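Local structure of STM4351 (Salmonella enterica, 2Y7I) at residues A[5-10]-A[43-49]; A[15-19]-A[160-166]; A[85-89]-A[210-214]; A[90-95]-A[187-191]. The protein binds arginine with high specificity in the periplasm, probably as the solute-capturing component of an amino acid uptake system. All coordinates share one frame. Residue numbers count along the deposited sequence, not the author numbering.

Interaction 1: residues A[5-10]-A[43-49]; sequences ARTLHF and MQAECSF. With ZN (zinc ion), chain E.
Two neighbouring parallel strands, 7-10 and 46-49, run side by side with axes 4.6 Å apart at closest approach and N-to-C directions 25° apart. Met-43 (chi1 m, chi2 t, chi3 p) lays CE 4.0 Å from CD2 of Leu-8, on a side also lined by helix 200-214; Arg-6 passes nearby on its way to a salt bridge with Glu-205. At Gln-44, with positive phi (53/43), the helix from which segment 43-49 enters ends in a Schellman motif. Ala-45 brings its CB to 3.5 Å from CG of Arg-6. Glu-46 starts the ladder: its N donates to Arg-6 O (2.8 Å) and its O accepts from Leu-8 N (2.9 Å), while it pairs with Thr-7 at a CA-CA distance of 4.5 Å. The strands are joined through helix 31-42, a beta-alpha-beta crossover as expected of a periplasmic binding protein lobe. Cys-47, paired with Leu-8 and facing that helix, sets SG 3.5 Å from CD1 of Phe-10, an oblique sulfur-aromatic contact. Ser-48 continues the ladder, N to Leu-8 O (2.9 Å) and O from Phe-10 N (2.6 Å). Its partner His-9 (chi1 m) holds zinc through ND1 at 2.1 Å, with Asp-67 and water 1 as further ligands. Phe-49 (chi1 m) places CD1 3.5 Å from CB of Phe-10, the ring centroids 5.6 Å apart and the planes at 32°.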
loop_
_atom_site.group_PDB
_atom_site.type_symbol
_atom_site.label_atom_id
_atom_site.label_comp_id
_atom_site.label_asym_id
_atom_site.label_seq_id
_atom_site.Cartn_x
_atom_site.Cartn_y
_atom_site.Cartn_z
ATOM N N ALA A 5 16.535 -2.140 22.357
ATOM C CA ALA A 5 16.398 -1.929 20.919
ATOM C C ALA A 5 16.420 -0.424 20.669
ATOM O O ALA A 5 16.016 0.353 21.541
ATOM C CB ALA A 5 15.097 -2.533 20.407
ATOM N N ARG A 6 16.909 -0.015 19.500
ATOM C CA ARG A 6 16.824 1.386 19.099
ATOM C C ARG A 6 15.362 1.830 19.171
ATOM O O ARG A 6 14.453 1.050 18.871
ATOM C CB ARG A 6 17.413 1.607 17.697
ATOM C CG ARG A 6 16.644 0.950 16.560
ATOM C CD ARG A 6 17.373 1.045 15.209
ATOM N NE ARG A 6 17.361 2.394 14.641
ATOM C CZ ARG A 6 17.384 2.653 13.335
ATOM N NH1 ARG A 6 17.406 1.657 12.456
ATOM N NH2 ARG A 6 17.379 3.906 12.903
ATOM N N THR A 7 15.144 3.070 19.604
ATOM C CA THR A 7 13.802 3.593 19.787
ATOM C C THR A 7 13.632 4.868 18.975
ATOM O O THR A 7 14.348 5.851 19.179
ATOM C CB THR A 7 13.470 3.834 21.288
ATOM O OG1 THR A 7 13.570 2.596 21.997
ATOM C CG2 THR A 7 12.051 4.377 21.456
ATOM N N LEU A 8 12.679 4.824 18.047
ATOM C CA LEU A 8 12.361 5.944 17.190
ATOM C C LEU A 8 11.270 6.786 17.857
ATOM O O LEU A 8 10.171 6.288 18.149
ATOM C CB LEU A 8 11.903 5.416 15.828
ATOM C CG LEU A 8 11.898 6.309 14.591
ATOM C CD1 LEU A 8 13.269 6.952 14.368
ATOM C CD2 LEU A 8 11.502 5.472 13.370
ATOM N N HIS A 9 11.592 8.052 18.118
ATOM C CA HIS A 9 10.693 8.954 18.840
ATOM C C HIS A 9 9.867 9.767 17.843
ATOM O O HIS A 9 10.421 10.560 17.086
ATOM C CB HIS A 9 11.490 9.872 19.782
ATOM C CG HIS A 9 12.348 9.133 20.768
ATOM N ND1 HIS A 9 13.675 8.841 20.535
ATOM C CD2 HIS A 9 12.063 8.625 21.991
ATOM C CE1 HIS A 9 14.171 8.187 21.572
ATOM N NE2 HIS A 9 13.213 8.040 22.467
ATOM N N PHE A 10 8.555 9.540 17.840
ATOM C CA PHE A 10 7.622 10.245 16.967
ATOM C C PHE A 10 6.886 11.312 17.746
ATOM O O PHE A 10 6.501 11.094 18.893
ATOM C CB PHE A 10 6.564 9.293 16.417
ATOM C CG PHE A 10 7.024 8.457 15.262
ATOM C CD1 PHE A 10 7.676 7.245 15.484
ATOM C CD2 PHE A 10 6.771 8.860 13.948
ATOM C CE1 PHE A 10 8.087 6.446 14.397
ATOM C CE2 PHE A 10 7.185 8.068 12.856
ATOM C CZ PHE A 10 7.843 6.866 13.086
ATOM N N MET A 43 12.075 -1.660 10.748
ATOM C CA MET A 43 13.368 -1.055 11.065
ATOM C C MET A 43 14.037 -1.707 12.280
ATOM O O MET A 43 15.112 -1.272 12.708
ATOM C CB MET A 43 13.199 0.444 11.299
ATOM C CG MET A 43 12.824 1.230 10.032
ATOM S SD MET A 43 12.564 2.985 10.330
ATOM C CE MET A 43 14.128 3.473 11.054
ATOM N N GLN A 44 13.389 -2.745 12.816
ATOM C CA GLN A 44 13.821 -3.434 14.042
ATOM C C GLN A 44 14.026 -2.449 15.195
ATOM O O GLN A 44 15.005 -2.529 15.945
ATOM C CB GLN A 44 15.055 -4.308 13.783
ATOM C CG GLN A 44 14.735 -5.508 12.912
ATOM C CD GLN A 44 15.969 -6.273 12.473
ATOM O OE1 GLN A 44 16.867 -5.723 11.828
ATOM N NE2 GLN A 44 16.012 -7.558 12.813
ATOM N N ALA A 45 13.076 -1.521 15.306
ATOM C CA ALA A 45 13.082 -0.461 16.302
ATOM C C ALA A 45 11.808 -0.482 17.124
ATOM O O ALA A 45 10.765 -0.960 16.670
ATOM C CB ALA A 45 13.220 0.899 15.625
ATOM N N GLU A 46 11.912 0.037 18.345
ATOM C CA GLU A 46 10.755 0.309 19.174
ATOM C C GLU A 46 10.242 1.700 18.814
ATOM O O GLU A 46 10.981 2.515 18.248
ATOM C CB GLU A 46 11.130 0.245 20.656
ATOM C CG GLU A 46 11.504 -1.155 21.171
ATOM C CD GLU A 46 10.290 -1.977 21.592
ATOM O OE1 GLU A 46 9.484 -1.488 22.416
ATOM O OE2 GLU A 46 10.138 -3.115 21.095
ATOM N N CYS A 47 8.986 1.964 19.153
ATOM C CA CYS A 47 8.332 3.227 18.824
ATOM C C CYS A 47 7.941 3.992 20.091
ATOM O O CYS A 47 7.431 3.409 21.048
ATOM C CB CYS A 47 7.085 2.955 17.988
ATOM S SG CYS A 47 6.507 4.390 17.128
ATOM N N SER A 48 8.192 5.295 20.094
ATOM C CA SER A 48 7.743 6.152 21.180
ATOM C C SER A 48 7.004 7.365 20.620
ATOM O O SER A 48 7.460 7.965 19.648
ATOM C CB SER A 48 8.928 6.591 22.036
ATOM O OG SER A 48 8.464 7.236 23.205
ATOM N N PHE A 49 5.872 7.716 21.231
ATOM C CA PHE A 49 5.078 8.867 20.780
ATOM C C PHE A 49 5.002 9.986 21.807
ATOM O O PHE A 49 4.853 9.736 23.006
ATOM C CB PHE A 49 3.658 8.447 20.408
ATOM C CG PHE A 49 3.589 7.555 19.209
ATOM C CD1 PHE A 49 3.610 8.088 17.930
ATOM C CD2 PHE A 49 3.514 6.175 19.363
ATOM C CE1 PHE A 49 3.561 7.257 16.815
ATOM C CE2 PHE A 49 3.455 5.341 18.253
ATOM C CZ PHE A 49 3.477 5.887 16.979
HETATM ZN ZN ZN E . 15.062 9.591 19.190
HETATM O O HOH W 1 14.788 11.656 19.745
#

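Interaction 2: residues A[15-19]-A[160-166]; sequences TYAPY and DVAAIGK. With ARG (arginine), chain C.
The ring of Tyr-16 is sandwiched: CB of Ala-163 lies over one face, 3.8 Å from the centroid and 19° off the normal, a CH-pi contact, and CD of the bound arginine lies over the opposite face. At the ring's far end the hydroxyl works in both directions, Tyr-16 OH donating to Asp-160 OD2 (2.7 Å) and accepting from Asp-160 N (2.8 Å). The same OD2 takes a hydrogen bond from the ligand's amino N at 2.8 Å and another from His-123, so one carboxylate ties tyrosine, ligand and helix start together. Asp-160 (chi1 m) stands at the N-cap position of the helix beginning at Val-161, although its side chain makes no capping bond. Segment 15-19 is an irregular loop with a cis peptide before Pro-18. Ala-17 is nearest Ala-163, CA to CA 5.6 Å, and its O receives a CA-H...O contact from Ala-163 CA (3.2 Å); water 2 bridges Ala-17 O (2.7 Å) and Ala-163 O (2.8 Å). Water 3 links Tyr-19 OH (2.8 Å) to Ala-162 N (3.1 Å), and Tyr-19 OH also sits 3.6 Å from Ala-162 CB. Such bridging between two lobes around a ligand is characteristic of the closed, Venus-flytrap state of periplasmic binding proteins. Helix 217-227 packs on Pro-18 and Ala-162, while Val-161 and Ile-164 rest on strands 95-100 and 174-176.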
loop_
_atom_site.group_PDB
_atom_site.type_symbol
_atom_site.label_atom_id
_atom_site.label_comp_id
_atom_site.label_asym_id
_atom_site.label_seq_id
_atom_site.Cartn_x
_atom_site.Cartn_y
_atom_site.Cartn_z
ATOM N N THR A 15 -5.458 14.454 18.393
ATOM C CA THR A 15 -6.705 15.213 18.466
ATOM C C THR A 15 -7.601 14.883 17.273
ATOM O O THR A 15 -8.630 15.542 17.045
ATOM C CB THR A 15 -6.382 16.737 18.375
ATOM O OG1 THR A 15 -5.565 16.988 17.211
ATOM C CG2 THR A 15 -5.625 17.195 19.605
ATOM N N TYR A 16 -7.212 13.858 16.512
ATOM C CA TYR A 16 -7.639 13.726 15.119
ATOM C C TYR A 16 -7.975 12.288 14.698
ATOM O O TYR A 16 -7.367 11.759 13.778
ATOM C CB TYR A 16 -6.527 14.314 14.214
ATOM C CG TYR A 16 -7.010 15.061 12.974
ATOM C CD1 TYR A 16 -7.974 16.065 13.069
ATOM C CD2 TYR A 16 -6.475 14.777 11.708
ATOM C CE1 TYR A 16 -8.419 16.755 11.937
ATOM C CE2 TYR A 16 -6.913 15.459 10.570
ATOM C CZ TYR A 16 -7.883 16.451 10.696
ATOM O OH TYR A 16 -8.319 17.149 9.587
ATOM N N ALA A 17 -8.942 11.660 15.368
ATOM C CA ALA A 17 -9.426 10.339 14.959
ATOM C C ALA A 17 -9.917 10.426 13.521
ATOM O O ALA A 17 -10.538 11.430 13.161
ATOM C CB ALA A 17 -10.573 9.870 15.877
ATOM N N PRO A 18 -9.663 9.384 12.696
ATOM C CA PRO A 18 -9.025 8.091 12.999
ATOM C C PRO A 18 -7.506 8.039 12.771
ATOM O O PRO A 18 -6.926 6.952 12.827
ATOM C CB PRO A 18 -9.687 7.160 11.973
ATOM C CG PRO A 18 -9.794 8.039 10.753
ATOM C CD PRO A 18 -10.110 9.437 11.287
ATOM N N TYR A 19 -6.885 9.174 12.461
ATOM C CA TYR A 19 -5.440 9.230 12.222
ATOM C C TYR A 19 -4.666 8.966 13.528
ATOM O O TYR A 19 -3.840 8.068 13.592
ATOM C CB TYR A 19 -5.055 10.590 11.633
ATOM C CG TYR A 19 -5.728 10.912 10.308
ATOM C CD1 TYR A 19 -5.219 10.417 9.113
ATOM C CD2 TYR A 19 -6.894 11.692 10.258
ATOM C CE1 TYR A 19 -5.835 10.698 7.896
ATOM C CE2 TYR A 19 -7.507 11.983 9.051
ATOM C CZ TYR A 19 -6.976 11.482 7.881
ATOM O OH TYR A 19 -7.577 11.754 6.681
ATOM N N ASP A 160 -10.351 17.547 7.705
ATOM C CA ASP A 160 -10.305 16.410 6.769
ATOM C C ASP A 160 -11.591 15.601 6.842
ATOM O O ASP A 160 -12.154 15.411 7.919
ATOM C CB ASP A 160 -9.072 15.508 7.006
ATOM C CG ASP A 160 -7.776 16.147 6.503
ATOM O OD1 ASP A 160 -7.513 16.109 5.289
ATOM O OD2 ASP A 160 -7.017 16.698 7.314
ATOM N N VAL A 161 -12.052 15.132 5.684
ATOM C CA VAL A 161 -13.316 14.400 5.609
ATOM C C VAL A 161 -13.373 13.187 6.538
ATOM O O VAL A 161 -14.403 12.955 7.165
ATOM C CB VAL A 161 -13.763 14.074 4.134
ATOM C CG1 VAL A 161 -12.762 13.165 3.415
ATOM C CG2 VAL A 161 -15.174 13.504 4.111
ATOM N N ALA A 162 -12.263 12.446 6.650
ATOM C CA ALA A 162 -12.211 11.273 7.526
ATOM C C ALA A 162 -12.420 11.647 8.992
ATOM O O ALA A 162 -13.158 10.967 9.722
ATOM C CB ALA A 162 -10.872 10.502 7.343
ATOM N N ALA A 163 -11.780 12.732 9.416
ATOM C CA ALA A 163 -11.850 13.174 10.806
ATOM C C ALA A 163 -13.245 13.688 11.139
ATOM O O ALA A 163 -13.823 13.318 12.162
ATOM C CB ALA A 163 -10.803 14.243 11.075
ATOM N N ILE A 164 -13.787 14.522 10.257
ATOM C CA ILE A 164 -15.137 15.076 10.434
ATOM C C ILE A 164 -16.163 13.941 10.401
ATOM O O ILE A 164 -17.062 13.860 11.259
ATOM C CB ILE A 164 -15.451 16.140 9.344
ATOM C CG1 ILE A 164 -14.504 17.370 9.404
ATOM C CG2 ILE A 164 -16.943 16.520 9.320
ATOM C CD1 ILE A 164 -14.177 17.901 10.763
ATOM N N GLY A 165 -16.010 13.052 9.421
ATOM C CA GLY A 165 -16.882 11.884 9.276
ATOM C C GLY A 165 -16.912 11.055 10.540
ATOM O O GLY A 165 -17.983 10.623 10.996
ATOM N N LYS A 166 -15.735 10.840 11.126
ATOM C CA LYS A 166 -15.638 10.076 12.367
ATOM C C LYS A 166 -16.411 10.750 13.511
ATOM O O LYS A 166 -17.179 10.101 14.217
ATOM C CB LYS A 166 -14.164 9.835 12.731
ATOM C CG LYS A 166 -13.929 9.195 14.082
ATOM C CD LYS A 166 -13.966 7.671 14.000
ATOM C CE LYS A 166 -13.066 7.051 15.071
ATOM N NZ LYS A 166 -13.732 7.051 16.408
HETATM N N ARG C . -4.327 17.226 7.019
HETATM C CA ARG C . -4.336 18.596 7.620
HETATM C C ARG C . -2.966 19.242 7.448
HETATM O O ARG C . -2.752 20.364 7.903
HETATM C CB ARG C . -4.718 18.546 9.114
HETATM C CG ARG C . -3.845 17.597 9.955
HETATM C CD ARG C . -4.155 17.685 11.448
HETATM N NE ARG C . -3.554 16.548 12.151
HETATM C CZ ARG C . -3.612 16.342 13.466
HETATM N NH1 ARG C . -4.244 17.197 14.273
HETATM N NH2 ARG C . -3.032 15.275 13.975
HETATM O OXT ARG C . -2.041 18.641 6.871
HETATM O O HOH W 2 -12.243 13.029 14.454
HETATM O O HOH W 3 -9.721 12.213 4.961
#

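Interaction 3: residues A[85-89]-A[210-214]; sequences FSQPY and LDKVK
Side-chain polarity, rather than backbone pairing, fastens the loop 85-89 to the C-terminal part of helix 200-214. Gln-87, with chi1 p and chi2 t, reaches toward the helix so that its amide is used at both ends: NE2 donates to Asp-211 OD1 (2.7 Å), and OE1 accepts from Lys-214 NZ (2.7 Å). Lys-214 takes chi angles m, t, p, t; chi3 p puts a kink in an otherwise stretched chain, whose NZ also reaches Pro-88 O at 2.7 Å. Asp-211 (chi1 m) points its CB sideways and meets the amide with its carboxylate. Beside this polar row Leu-210 (chi1 m, chi2 t) fills the space under the loop, with CD2 3.9 Å from CB of Tyr-89 and CD1 3.7 Å from OG of Ser-86. Ser-86, chi1 p, turns OG onto Gln-87 O at 2.8 Å. The Tyr-89 hydroxyl (chi1 p) is hydrogen-bonded to Asp-32. The backbones stay apart, the nearest CA atoms being those of Tyr-89 and Leu-210 at 7.2 Å. Lys-214 NZ also bonds Asp-211 O of the second subunit, and the reciprocal bond returns. The arrangement is thus a helix joined by side chains to the loop that leads out of the first lobe, placed at the dimer interface of this assembly.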
loop_
_atom_site.group_PDB
_atom_site.type_symbol
_atom_site.label_atom_id
_atom_site.label_comp_id
_atom_site.label_asym_id
_atom_site.label_seq_id
_atom_site.Cartn_x
_atom_site.Cartn_y
_atom_site.Cartn_z
ATOM N N PHE A 85 10.184 15.086 3.897
ATOM C CA PHE A 85 9.138 14.069 3.967
ATOM C C PHE A 85 9.538 12.749 3.318
ATOM O O PHE A 85 10.310 12.717 2.360
ATOM C CB PHE A 85 7.857 14.549 3.297
ATOM C CG PHE A 85 7.078 15.563 4.100
ATOM C CD1 PHE A 85 6.283 15.167 5.173
ATOM C CD2 PHE A 85 7.111 16.908 3.752
ATOM C CE1 PHE A 85 5.538 16.103 5.906
ATOM C CE2 PHE A 85 6.374 17.849 4.472
ATOM C CZ PHE A 85 5.587 17.444 5.550
ATOM N N SER A 86 8.984 11.670 3.862
ATOM C CA SER A 86 8.964 10.379 3.209
ATOM C C SER A 86 8.091 10.441 1.958
ATOM O O SER A 86 7.424 11.446 1.688
ATOM C CB SER A 86 8.375 9.322 4.145
ATOM O OG SER A 86 7.004 9.605 4.416
ATOM N N GLN A 87 8.121 9.351 1.201
ATOM C CA GLN A 87 7.130 9.066 0.178
ATOM C C GLN A 87 5.742 9.196 0.823
ATOM O O GLN A 87 5.604 9.031 2.045
ATOM C CB GLN A 87 7.330 7.629 -0.325
ATOM C CG GLN A 87 7.142 6.578 0.786
ATOM C CD GLN A 87 7.277 5.163 0.294
ATOM O OE1 GLN A 87 6.317 4.572 -0.207
ATOM N NE2 GLN A 87 8.468 4.605 0.432
ATOM N N PRO A 88 4.705 9.472 0.014
ATOM C CA PRO A 88 3.374 9.479 0.601
ATOM C C PRO A 88 3.045 8.109 1.185
ATOM O O PRO A 88 3.406 7.088 0.598
ATOM C CB PRO A 88 2.460 9.789 -0.592
ATOM C CG PRO A 88 3.251 9.419 -1.803
ATOM C CD PRO A 88 4.673 9.720 -1.438
ATOM N N TYR A 89 2.403 8.077 2.347
ATOM C CA TYR A 89 1.926 6.797 2.878
ATOM C C TYR A 89 0.415 6.657 2.719
ATOM O O TYR A 89 -0.106 5.549 2.772
ATOM C CB TYR A 89 2.400 6.520 4.322
ATOM C CG TYR A 89 1.820 7.452 5.367
ATOM C CD1 TYR A 89 0.616 7.151 6.016
ATOM C CD2 TYR A 89 2.478 8.624 5.717
ATOM C CE1 TYR A 89 0.079 8.011 6.974
ATOM C CE2 TYR A 89 1.939 9.496 6.671
ATOM C CZ TYR A 89 0.748 9.183 7.293
ATOM O OH TYR A 89 0.225 10.053 8.241
ATOM N N LEU A 210 8.622 1.767 4.547
ATOM C CA LEU A 210 7.316 2.081 3.937
ATOM C C LEU A 210 7.057 1.299 2.638
ATOM O O LEU A 210 5.929 0.849 2.395
ATOM C CB LEU A 210 7.162 3.593 3.691
ATOM C CG LEU A 210 6.728 4.471 4.868
ATOM C CD1 LEU A 210 6.828 5.932 4.512
ATOM C CD2 LEU A 210 5.300 4.127 5.322
ATOM N N ASP A 211 8.095 1.127 1.815
ATOM C CA ASP A 211 7.992 0.310 0.597
ATOM C C ASP A 211 7.456 -1.077 0.929
ATOM O O ASP A 211 6.578 -1.600 0.239
ATOM C CB ASP A 211 9.355 0.147 -0.087
ATOM C CG ASP A 211 9.799 1.389 -0.810
ATOM O OD1 ASP A 211 9.017 2.351 -0.875
ATOM O OD2 ASP A 211 10.929 1.398 -1.325
ATOM N N LYS A 212 8.008 -1.667 1.985
ATOM C CA LYS A 212 7.560 -2.963 2.459
ATOM C C LYS A 212 6.176 -2.920 3.102
ATOM O O LYS A 212 5.328 -3.743 2.766
ATOM C CB LYS A 212 8.594 -3.584 3.405
ATOM C CG LYS A 212 9.866 -4.010 2.692
ATOM C CD LYS A 212 10.927 -4.476 3.682
ATOM C CE LYS A 212 12.173 -4.933 2.954
ATOM N NZ LYS A 212 13.374 -4.895 3.843
ATOM N N VAL A 213 5.946 -1.974 4.018
ATOM C CA VAL A 213 4.646 -1.872 4.703
ATOM C C VAL A 213 3.512 -1.657 3.702
ATOM O O VAL A 213 2.473 -2.313 3.789
ATOM C CB VAL A 213 4.628 -0.765 5.800
ATOM C CG1 VAL A 213 3.220 -0.523 6.328
ATOM C CG2 VAL A 213 5.574 -1.143 6.954
ATOM N N LYS A 214 3.726 -0.758 2.744
ATOM C CA LYS A 214 2.688 -0.437 1.746
ATOM C C LYS A 214 2.376 -1.590 0.790
ATOM O O LYS A 214 1.298 -1.611 0.175
ATOM C CB LYS A 214 3.031 0.848 0.989
ATOM C CG LYS A 214 2.937 2.097 1.861
ATOM C CD LYS A 214 3.629 3.294 1.222
ATOM C CE LYS A 214 2.895 3.756 -0.042
ATOM N NZ LYS A 214 3.709 4.742 -0.804
#

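Interaction 4: residues A[90-95]-A[187-191]; sequences YEGLSA and YGKGL
Tyr-90 opens the contact in an extended conformation (-158/158), its O accepting from Leu-191 N at 2.7 Å with an angle of 167° at the hydrogen. Its CB is 3.9 Å from Leu-191 CD1, which lies at the ring edge, and the Tyr-90 ring is stacked with Phe-227. Glu-91 points its CB away from segment 187-191. The two segments are non-helical and run roughly antiparallel, 149° apart end to end; they are the paired crossovers that join the lobes of a periplasmic binding protein, the hinge about which such proteins typically close. Gly-92 makes the tightest approach, CA to CA 4.3 Å from Gly-190 and CA 3.2 Å from Lys-189 O in a CA-H...O contact; a CB there would fall 1.9 Å from Lys-189 O, which demands glycine. Water 4 joins Gly-92 N (3.0 Å) to Gly-188 O (2.9 Å). Leu-93 points its CB away, but its O is linked through water 5 (2.9 Å) to Gly-188 N (2.7 Å). Gly-188 has phi/psi of 100/-6, a conformation that itself calls for glycine. At Ala-95, where strand 95-100 begins, CB lies 3.4 Å from Tyr-187 OH; Tyr-187 (chi1 m) hydrogen-bonds His-123 through that hydroxyl.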
loop_
_atom_site.group_PDB
_atom_site.type_symbol
_atom_site.label_atom_id
_atom_site.label_comp_id
_atom_site.label_asym_id
_atom_site.label_seq_id
_atom_site.Cartn_x
_atom_site.Cartn_y
_atom_site.Cartn_z
ATOM N N TYR A 90 -0.278 7.768 2.493
ATOM C CA TYR A 90 -1.723 7.770 2.283
ATOM C C TYR A 90 -2.082 9.049 1.534
ATOM O O TYR A 90 -1.323 10.015 1.580
ATOM C CB TYR A 90 -2.477 7.701 3.620
ATOM C CG TYR A 90 -3.959 7.411 3.481
ATOM C CD1 TYR A 90 -4.411 6.164 3.045
ATOM C CD2 TYR A 90 -4.907 8.386 3.787
ATOM C CE1 TYR A 90 -5.781 5.896 2.920
ATOM C CE2 TYR A 90 -6.264 8.133 3.670
ATOM C CZ TYR A 90 -6.694 6.891 3.244
ATOM O OH TYR A 90 -8.044 6.655 3.127
ATOM N N GLU A 91 -3.221 9.064 0.847
ATOM C CA GLU A 91 -3.561 10.207 -0.004
ATOM C C GLU A 91 -4.068 11.386 0.795
ATOM O O GLU A 91 -4.741 11.206 1.803
ATOM C CB GLU A 91 -4.610 9.825 -1.044
ATOM C CG GLU A 91 -4.036 9.151 -2.258
ATOM C CD GLU A 91 -5.084 8.818 -3.290
ATOM O OE1 GLU A 91 -6.274 9.123 -3.054
ATOM O OE2 GLU A 91 -4.710 8.248 -4.337
ATOM N N GLY A 92 -3.735 12.592 0.340
ATOM C CA GLY A 92 -4.353 13.801 0.857
ATOM C C GLY A 92 -5.720 13.916 0.221
ATOM O O GLY A 92 -5.855 13.793 -0.997
ATOM N N LEU A 93 -6.747 14.130 1.033
ATOM C CA LEU A 93 -8.100 14.184 0.495
ATOM C C LEU A 93 -8.767 15.549 0.668
ATOM O O LEU A 93 -8.138 16.509 1.149
ATOM C CB LEU A 93 -8.976 13.050 1.057
ATOM C CG LEU A 93 -8.919 11.625 0.495
ATOM C CD1 LEU A 93 -8.646 11.587 -1.020
ATOM C CD2 LEU A 93 -7.908 10.778 1.254
ATOM N N SER A 94 -10.035 15.632 0.263
ATOM C CA SER A 94 -10.784 16.887 0.301
ATOM C C SER A 94 -11.175 17.294 1.720
ATOM O O SER A 94 -11.355 16.445 2.601
ATOM C CB SER A 94 -12.026 16.804 -0.594
ATOM O OG SER A 94 -11.648 16.719 -1.953
ATOM N N ALA A 95 -11.285 18.601 1.927
ATOM C CA ALA A 95 -11.620 19.146 3.224
ATOM C C ALA A 95 -13.108 19.479 3.225
ATOM O O ALA A 95 -13.673 19.835 2.196
ATOM C CB ALA A 95 -10.797 20.367 3.516
ATOM N N TYR A 187 -4.698 21.385 -1.385
ATOM C CA TYR A 187 -5.114 20.021 -1.044
ATOM C C TYR A 187 -4.652 18.990 -2.069
ATOM O O TYR A 187 -4.360 19.334 -3.193
ATOM C CB TYR A 187 -6.641 19.969 -0.909
ATOM C CG TYR A 187 -7.156 20.769 0.279
ATOM C CD1 TYR A 187 -6.874 20.364 1.580
ATOM C CD2 TYR A 187 -7.921 21.920 0.095
ATOM C CE1 TYR A 187 -7.322 21.083 2.682
ATOM C CE2 TYR A 187 -8.378 22.661 1.187
ATOM C CZ TYR A 187 -8.075 22.227 2.482
ATOM O OH TYR A 187 -8.519 22.927 3.575
ATOM N N GLY A 188 -4.589 17.725 -1.666
ATOM C CA GLY A 188 -4.219 16.657 -2.589
ATOM C C GLY A 188 -2.772 16.205 -2.495
ATOM O O GLY A 188 -2.380 15.259 -3.177
ATOM N N LYS A 189 -1.968 16.890 -1.681
ATOM C CA LYS A 189 -0.617 16.416 -1.387
ATOM C C LYS A 189 -0.763 15.250 -0.419
ATOM O O LYS A 189 -1.575 15.305 0.514
ATOM C CB LYS A 189 0.258 17.532 -0.790
ATOM C CG LYS A 189 0.626 18.666 -1.773
ATOM C CD LYS A 189 1.562 18.170 -2.878
ATOM C CE LYS A 189 1.908 19.272 -3.872
ATOM N NZ LYS A 189 2.977 18.826 -4.807
ATOM N N GLY A 190 -0.007 14.187 -0.643
ATOM C CA GLY A 190 -0.163 12.970 0.170
ATOM C C GLY A 190 0.254 13.189 1.607
ATOM O O GLY A 190 0.866 14.206 1.927
ATOM N N LEU A 191 -0.084 12.240 2.477
ATOM C CA LEU A 191 0.385 12.286 3.855
ATOM C C LEU A 191 1.802 11.750 3.899
ATOM O O LEU A 191 2.121 10.774 3.215
ATOM C CB LEU A 191 -0.510 11.464 4.774
ATOM C CG LEU A 191 -2.002 11.798 4.797
ATOM C CD1 LEU A 191 -2.680 10.948 5.852
ATOM C CD2 LEU A 191 -2.227 13.301 5.051
HETATM O O HOH W 4 -2.350 12.502 -2.308
HETATM O O HOH W 5 -5.294 17.106 0.902
#

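How the interactions relate
A two-lobed binding protein illustrates how separate contacts can serve one cleft. Interaction 1 belongs to the first lobe's sheet, and interaction 3 lies about 17 Å from it, centre to centre, where the chain prepares to leave that lobe. Interaction 4 follows directly, residues 90-95 continuing 85-89, and Tyr-89 N to Leu-191 O (2.8 Å, a probable hydrogen bond) joins the two. Interaction 2 spans the two lobes beside the arginine, consistent with a closed state; its centre is about 13 Å from that of interaction 4, and Tyr-19 CE1 packs 3.8 Å from Leu-191 CD1. The side chain of Leu-191 lies about 5 Å from the arginine, whereas that of Phe-49 is about 11 Å away.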